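Tumor necrosis factor receptor superfamily member 11B (Homo sapiens, PDB 3URF) acts as a decoy receptor that neutralises the osteoclast-forming cytokine RANKL, the part of it here being the region of four TNF-receptor cysteine-rich repeats. Local coordinates at residues P5-H9 with L19-C23; G127-N131 with N157-D161. All coordinates share one frame; numbering follows the deposited sequence.

Overall arrangement
From the N terminus the chain runs through its four cysteine-rich repeats in series, and the two contacts lie on opposite sides of its centre. Interaction 1 comes first, in repeat 1: the strand that begins in 5-9 pairs with 19-23, closing a short hairpin loop. Repeats 2 and 3 follow before interaction 2, in repeat 4, where 127-131, whose strand 128-129 pairs with strand 140-141, receives the later loop 157-161 and so closes a longer loop. The two loops neither nest nor cross, and their centres are about 61 Å apart. Each contact therefore ties together one repeat, with disulfides fastening the chain nearby.

Interaction 1: P5-H9 with L19-C23; sequences PKYLH and LCDKC
The antiparallel hairpin of the first cysteine-rich repeat, strand 8-10 against strand 19-21, brings Leu-8 opposite Asp-21 as a non-hydrogen-bonded pair and His-9 opposite Cys-20 as a hydrogen-bonded one. Cys-20 N donates to His-9 O (2.7 Å), and beyond the strand Lys-22 N reaches Tyr-7 O (2.9 Å). Ahead of the strand, Lys-6 adds a salt bridge: its chain, bent at chi2 and chi3, brings NZ to the syn lone pair of Asp-21 OD2 at 2.9 Å. The other carboxylate oxygen, Asp-21 OD1, lies 3.3 Å from Leu-8 CG. An alanine in place of this aspartate would probably leave the Lys-6 ammonium without its charged mate and Leu-8 CG without the carboxylate oxygen beside it. Leu-8 and Leu-19 cross at about a right angle, Leu-8 CB being 3.4 Å from Leu-19 CD1. With CG set between the backbone N and the carbonyl carbon (chi1 70°), the His-9 ring is brought edge-on to the partner strand, where CE1 faces Asp-21 O and meets Cys-20 CB. Asp-21 O also bonds Thr-39 OG1. The Cys-20 to Cys-33 disulfide ties the hairpin, and Cys-23 to Cys-41 the chain after it, into a typical TNF-receptor cysteine-rich repeat.

Interaction 2: G127-N131 with N157-D161; sequences GFFSN and NATHD. With NAG (2-acetamido-2-deoxy-beta-D-glucopyranose), chain C.
The Phe-129 ring carries Asp-161 over one face. Asp-161 CB sits 3.6 Å from the ring centroid, displaced toward the CZ end, in a CH-pi contact, and the carboxylate, stacked with its plane 6° from that of the ring, runs outward past the rim at CZ and CE2. At the ring edge lies Thr-159 O. Phe-129 reaches this place with chi1 at 79°, its CG between the backbone N and the carbonyl carbon, which directs the ring toward the incoming loop. Asp-161 OD1 also accepts from Thr-143 N, a bond from outside the two segments that limits the turning of the carboxylate. The other flat group, the His-160 imidazole, has its ND1 bonded to Asp-161 O (3.2 Å), with the acceptor in the ring plane; NAG C6 approaches this ring obliquely. The contact belongs to the fourth cysteine-rich repeat, where strand 128-129 pairs with strand 140-141 and is met by the loop 157-161. The backbones join lightly: Ser-130 N makes a weak 3.4 Å bond to Ala-158 O, while Ala-158 CA points its hydrogen at Phe-128 O. Ser-130 OG bonds Phe-107 O. Asn-157 ND2 is linked covalently to NAG C1, within an Asn-Ala-Thr glycosylation sequon. Asn-157 OD1 closes an Asx turn by accepting from Thr-159 N (3.0 Å), in the carbonyl plane on a lone pair, and takes a second bond from Thr-159 OG1 (2.6 Å), tilted 33° from that plane; together the two donors fix the rotation of the amide that bears the sugar.

Interaction 1: P5-H9 with L19-C23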
# COMPACT_ATOMS: atom_id res chain seq x y z
N PRO B 5 23.03 31.00 35.92
CA PRO B 5 23.18 32.22 35.12
C PRO B 5 22.17 32.21 34.00
O PRO B 5 21.07 31.68 34.20
CB PRO B 5 24.59 32.07 34.53
CG PRO B 5 25.30 31.15 35.48
CD PRO B 5 24.26 30.19 35.94
N LYS B 6 22.52 32.78 32.86
CA LYS B 6 21.78 32.52 31.64
C LYS B 6 21.93 31.03 31.38
O LYS B 6 21.13 30.42 30.67
CB LYS B 6 22.34 33.33 30.48
CG LYS B 6 22.44 34.80 30.78
CD LYS B 6 23.69 35.41 30.16
CE LYS B 6 24.97 34.90 30.84
NZ LYS B 6 26.18 35.56 30.29
N TYR B 7 22.97 30.45 31.97
CA TYR B 7 23.23 29.01 31.92
C TYR B 7 24.31 28.69 30.91
O TYR B 7 24.24 29.09 29.74
CB TYR B 7 21.96 28.19 31.67
CG TYR B 7 21.51 27.39 32.89
CD1 TYR B 7 21.14 26.05 32.78
CD2 TYR B 7 21.47 27.98 34.16
CE1 TYR B 7 20.73 25.31 33.89
CE2 TYR B 7 21.06 27.25 35.28
CZ TYR B 7 20.69 25.92 35.14
OH TYR B 7 20.29 25.20 36.25
N LEU B 8 25.33 27.97 31.38
CA LEU B 8 26.54 27.72 30.61
C LEU B 8 26.76 26.22 30.34
O LEU B 8 26.02 25.37 30.84
CB LEU B 8 27.76 28.35 31.31
CG LEU B 8 27.76 29.88 31.45
CD1 LEU B 8 27.04 30.33 32.71
CD2 LEU B 8 29.18 30.46 31.42
N HIS B 9 27.77 25.91 29.54
CA HIS B 9 28.10 24.53 29.23
C HIS B 9 29.55 24.42 28.73
O HIS B 9 30.15 25.42 28.32
CB HIS B 9 27.11 23.94 28.21
CG HIS B 9 27.24 24.51 26.83
ND1 HIS B 9 27.22 25.87 26.57
CD2 HIS B 9 27.38 23.90 25.63
CE1 HIS B 9 27.35 26.07 25.27
NE2 HIS B 9 27.44 24.90 24.68
N LEU B 19 33.44 27.53 29.62
CA LEU B 19 32.05 27.74 30.00
C LEU B 19 31.39 28.68 28.99
O LEU B 19 31.59 29.89 29.01
CB LEU B 19 31.95 28.32 31.41
CG LEU B 19 31.82 27.31 32.56
CD1 LEU B 19 30.43 26.68 32.60
CD2 LEU B 19 32.89 26.25 32.45
N CYS B 20 30.60 28.09 28.10
CA CYS B 20 29.90 28.83 27.08
C CYS B 20 28.46 28.98 27.49
O CYS B 20 27.92 28.15 28.21
CB CYS B 20 29.95 28.07 25.75
SG CYS B 20 31.60 27.56 25.27
N ASP B 21 27.81 30.04 27.03
CA ASP B 21 26.40 30.22 27.27
C ASP B 21 25.58 29.29 26.40
O ASP B 21 25.99 28.92 25.30
CB ASP B 21 25.99 31.66 27.00
CG ASP B 21 26.13 32.53 28.22
OD1 ASP B 21 26.30 31.97 29.33
OD2 ASP B 21 26.06 33.77 28.07
N LYS B 22 24.41 28.91 26.90
CA LYS B 22 23.47 28.13 26.12
C LYS B 22 22.60 29.05 25.27
O LYS B 22 22.52 30.26 25.53
CB LYS B 22 22.59 27.26 27.03
CG LYS B 22 23.20 25.91 27.36
CD LYS B 22 22.26 25.10 28.23
CE LYS B 22 22.42 23.61 27.97
NZ LYS B 22 21.26 22.83 28.49
N CYS B 23 21.96 28.49 24.25
CA CYS B 23 21.11 29.29 23.39
C CYS B 23 19.68 29.26 23.90
O CYS B 23 19.14 28.20 24.23
CB CYS B 23 21.20 28.83 21.94
SG CYS B 23 22.74 29.30 21.10

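Interaction 2: G127-N131 with N157-D161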
# COMPACT_ATOMS: atom_id res chain seq x y z
N GLY B 127 -25.81 2.33 46.13
CA GLY B 127 -26.01 3.62 46.78
C GLY B 127 -25.73 4.83 45.91
O GLY B 127 -25.63 5.95 46.42
N PHE B 128 -25.60 4.61 44.60
CA PHE B 128 -25.39 5.71 43.65
C PHE B 128 -26.32 5.57 42.46
O PHE B 128 -27.08 4.61 42.36
CB PHE B 128 -23.95 5.74 43.17
CG PHE B 128 -22.96 6.17 44.21
CD1 PHE B 128 -22.56 7.49 44.29
CD2 PHE B 128 -22.45 5.25 45.11
CE1 PHE B 128 -21.65 7.89 45.26
CE2 PHE B 128 -21.55 5.64 46.08
CZ PHE B 128 -21.15 6.97 46.16
N PHE B 129 -26.24 6.53 41.55
CA PHE B 129 -27.13 6.53 40.40
C PHE B 129 -26.77 7.63 39.39
O PHE B 129 -25.95 8.52 39.69
CB PHE B 129 -28.58 6.71 40.88
CG PHE B 129 -28.93 8.13 41.20
CD1 PHE B 129 -29.73 8.88 40.34
CD2 PHE B 129 -28.43 8.74 42.35
CE1 PHE B 129 -30.05 10.20 40.64
CE2 PHE B 129 -28.74 10.06 42.65
CZ PHE B 129 -29.55 10.79 41.79
N SER B 130 -27.38 7.54 38.21
CA SER B 130 -27.48 8.65 37.26
C SER B 130 -28.74 8.50 36.40
O SER B 130 -28.96 7.45 35.81
CB SER B 130 -26.23 8.75 36.37
OG SER B 130 -25.49 7.55 36.41
N ASN B 131 -29.56 9.55 36.34
CA ASN B 131 -30.81 9.50 35.57
C ASN B 131 -30.66 9.74 34.06
O ASN B 131 -31.65 9.70 33.32
CB ASN B 131 -31.87 10.44 36.18
CG ASN B 131 -31.45 11.92 36.16
OD1 ASN B 131 -30.68 12.35 35.30
ND2 ASN B 131 -31.97 12.70 37.12
N ASN B 157 -32.41 2.66 42.84
CA ASN B 157 -31.48 1.72 42.24
C ASN B 157 -30.25 2.43 41.67
O ASN B 157 -29.89 3.52 42.13
CB ASN B 157 -32.16 0.85 41.16
CG ASN B 157 -33.15 1.64 40.31
OD1 ASN B 157 -32.78 2.59 39.63
ND2 ASN B 157 -34.41 1.21 40.33
N ALA B 158 -29.60 1.82 40.69
CA ALA B 158 -28.42 2.43 40.08
C ALA B 158 -28.81 3.46 39.02
O ALA B 158 -27.96 4.16 38.47
CB ALA B 158 -27.51 1.36 39.48
N THR B 159 -30.11 3.53 38.73
CA THR B 159 -30.61 4.40 37.67
C THR B 159 -31.50 5.48 38.26
O THR B 159 -31.89 6.42 37.56
CB THR B 159 -31.43 3.60 36.64
OG1 THR B 159 -32.75 3.37 37.14
CG2 THR B 159 -30.77 2.26 36.37
N HIS B 160 -31.82 5.33 39.54
CA HIS B 160 -32.82 6.19 40.16
C HIS B 160 -32.48 6.54 41.61
O HIS B 160 -32.04 5.70 42.39
CB HIS B 160 -34.19 5.53 40.09
CG HIS B 160 -35.32 6.49 39.92
ND1 HIS B 160 -35.76 7.31 40.94
CD2 HIS B 160 -36.10 6.77 38.85
CE1 HIS B 160 -36.77 8.05 40.51
NE2 HIS B 160 -37.00 7.74 39.24
N ASP B 161 -32.69 7.80 41.95
CA ASP B 161 -32.38 8.32 43.27
C ASP B 161 -33.44 7.84 44.26
O ASP B 161 -34.44 7.23 43.87
CB ASP B 161 -32.37 9.84 43.20
CG ASP B 161 -31.90 10.49 44.48
OD1 ASP B 161 -31.27 9.81 45.32
OD2 ASP B 161 -32.15 11.71 44.62
C1 NAG C . -35.09 1.47 39.08
C2 NAG C . -35.39 0.21 38.26
C3 NAG C . -36.29 0.44 37.03
C4 NAG C . -37.51 1.29 37.41
C5 NAG C . -37.03 2.56 38.13
C6 NAG C . -38.22 3.40 38.59
C7 NAG C . -34.02 -1.76 37.88
C8 NAG C . -33.31 -2.39 36.72
N2 NAG C . -34.15 -0.44 37.86
O3 NAG C . -36.69 -0.80 36.49
O4 NAG C . -38.31 1.61 36.28
O5 NAG C . -36.25 2.26 39.27
O6 NAG C . -38.71 2.83 39.79
O7 NAG C . -34.46 -2.47 38.79